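Local coordinates for reducing end xylose-releasing exo-oligoxylanase (Paenibacillus barengoltzii G22, PDB 5YXT) that hydrolyses xylo-oligosaccharides as a family 8 glycoside hydrolase, releasing xylose from their reducing ends, at the interface of chains A and B. Sequence-based numbering; all coordinates share one arbitrary frame. Chains: chain A/B, Reducing end xylose-releasing exo-oligoxylanase.

The interface of chains A and B. Residues chain A 3-4, 273, 283; chain B 342-343, 346.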
loop_
_atom_site.group_PDB
_atom_site.type_symbol
_atom_site.label_atom_id
_atom_site.label_comp_id
_atom_site.label_asym_id
_atom_site.label_seq_id
_atom_site.Cartn_x
_atom_site.Cartn_y
_atom_site.Cartn_z
ATOM N N GLU A 3 14.120 3.782 4.007
ATOM C CA GLU A 3 14.099 5.037 4.754
ATOM C C GLU A 3 12.921 5.920 4.352
ATOM O O GLU A 3 12.490 6.775 5.136
ATOM C CB GLU A 3 15.407 5.805 4.530
ATOM C CG GLU A 3 16.685 5.037 4.863
ATOM C CD GLU A 3 17.148 4.122 3.736
ATOM O OE1 GLU A 3 18.110 3.346 3.951
ATOM O OE2 GLU A 3 16.550 4.169 2.635
ATOM N N HIS A 4 12.402 5.743 3.135
ATOM C CA HIS A 4 11.372 6.616 2.580
ATOM C C HIS A 4 10.019 5.938 2.444
ATOM O O HIS A 4 9.062 6.569 1.987
ATOM C CB HIS A 4 11.848 7.136 1.221
ATOM C CG HIS A 4 13.296 7.499 1.225
ATOM N ND1 HIS A 4 13.772 8.636 1.837
ATOM C CD2 HIS A 4 14.382 6.834 0.769
ATOM C CE1 HIS A 4 15.086 8.681 1.718
ATOM N NE2 HIS A 4 15.480 7.604 1.063
ATOM N N TRP A 273 7.688 7.456 11.587
ATOM C CA TRP A 273 8.310 7.638 10.277
ATOM C C TRP A 273 8.676 6.298 9.652
ATOM O O TRP A 273 8.402 6.062 8.468
ATOM C CB TRP A 273 9.550 8.529 10.356
ATOM C CG TRP A 273 10.093 8.688 8.975
ATOM C CD1 TRP A 273 11.148 8.018 8.417
ATOM C CD2 TRP A 273 9.535 9.494 7.937
ATOM N NE1 TRP A 273 11.297 8.387 7.101
ATOM C CE2 TRP A 273 10.319 9.291 6.782
ATOM C CE3 TRP A 273 8.449 10.366 7.872
ATOM C CZ2 TRP A 273 10.055 9.940 5.578
ATOM C CZ3 TRP A 273 8.179 11.013 6.666
ATOM C CH2 TRP A 273 8.985 10.795 5.539
ATOM N N ARG A 283 10.900 14.384 10.290
ATOM C CA ARG A 283 12.346 14.316 10.171
ATOM C C ARG A 283 12.988 15.663 10.521
ATOM O O ARG A 283 14.069 15.702 11.124
ATOM C CB ARG A 283 12.707 13.833 8.769
ATOM C CG ARG A 283 12.915 14.971 7.860
ATOM C CD ARG A 283 12.423 14.692 6.378
ATOM N NE ARG A 283 12.280 15.927 5.585
ATOM C CZ ARG A 283 13.269 16.760 5.219
ATOM N NH1 ARG A 283 14.521 16.547 5.536
ATOM N NH2 ARG A 283 12.959 17.850 4.520
ATOM N N ASP B 342 9.925 11.484 -1.480
ATOM C CA ASP B 342 10.831 11.604 -0.334
ATOM C C ASP B 342 12.236 11.125 -0.670
ATOM O O ASP B 342 13.223 11.708 -0.201
ATOM C CB ASP B 342 10.320 10.829 0.878
ATOM C CG ASP B 342 11.015 11.263 2.155
ATOM O OD1 ASP B 342 10.864 12.455 2.514
ATOM O OD2 ASP B 342 11.737 10.443 2.779
ATOM N N LEU B 343 12.353 10.046 -1.438
ATOM C CA LEU B 343 13.675 9.639 -1.894
ATOM C C LEU B 343 14.338 10.762 -2.685
ATOM O O LEU B 343 15.486 11.131 -2.421
ATOM C CB LEU B 343 13.574 8.365 -2.732
ATOM C CG LEU B 343 14.857 7.820 -3.356
ATOM C CD1 LEU B 343 15.819 7.311 -2.303
ATOM C CD2 LEU B 343 14.481 6.695 -4.333
ATOM N N ASN B 346 15.546 13.664 -0.599
ATOM C CA ASN B 346 16.747 13.349 0.167
ATOM C C ASN B 346 17.923 12.919 -0.710
ATOM O O ASN B 346 18.860 12.290 -0.209
ATOM C CB ASN B 346 16.425 12.292 1.222
ATOM C CG ASN B 346 15.560 12.856 2.331
ATOM O OD1 ASN B 346 16.053 13.549 3.215
ATOM N ND2 ASN B 346 14.257 12.599 2.266
#
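The imidazole of A:His4 lies with one face on B:Leu343, whose CA sits over the ring centre, 3.8 Å from the centroid, in a CH-pi contact. Its opposite face is backed by CB of its own neighbour A:Glu3, and the carboxylate oxygen OD2 of B:Asp342 meets the ring edge in plane. The indole of A:Trp273 turns its edge to the same carboxylate; CG of B:Asp342 lies in the indole plane, 3.8 Å from CZ2 of A:Trp273. Across the interface, ND1 of A:His4 donates a nearly straight hydrogen bond (162° at the hydrogen) to OD2 of B:Asp342, 2.9 Å long. It reaches the oxygen on its anti side and 35° out of the carboxylate plane. CG of B:Asp342 stands anti to the backbone N (chi1 -164°), which carries the carboxylate off helix 335-345 toward the imidazole and the indole edge. Alongside the CH-pi contact, methyl CD1 of B:Leu343 packs 3.4 Å from CD2 of A:His4, and CB of B:Asn346 lies 3.9 Å from CE1 of A:His4, slanting in from the B:Leu343 side of the ring. Within chain A, indole NE1 of A:Trp273 donates to the backbone O of A:Glu3 (2.8 Å), tying the short N-terminal 3-10 helix 2-4 to helix 264-276 and probably steadying A:His4, the next residue. Within chain B, amide ND2 of B:Asn346 donates to the backbone O of B:Asp342 (2.8 Å), tying the residue just past helix 335-345 to its last turn. A:Arg283 NE, 4.8 Å from OD1 of B:Asp342, may add weak electrostatic attraction. The patch docks the N-terminal segment of one copy on a helix end of another, in a pairing that may or may not persist in solution.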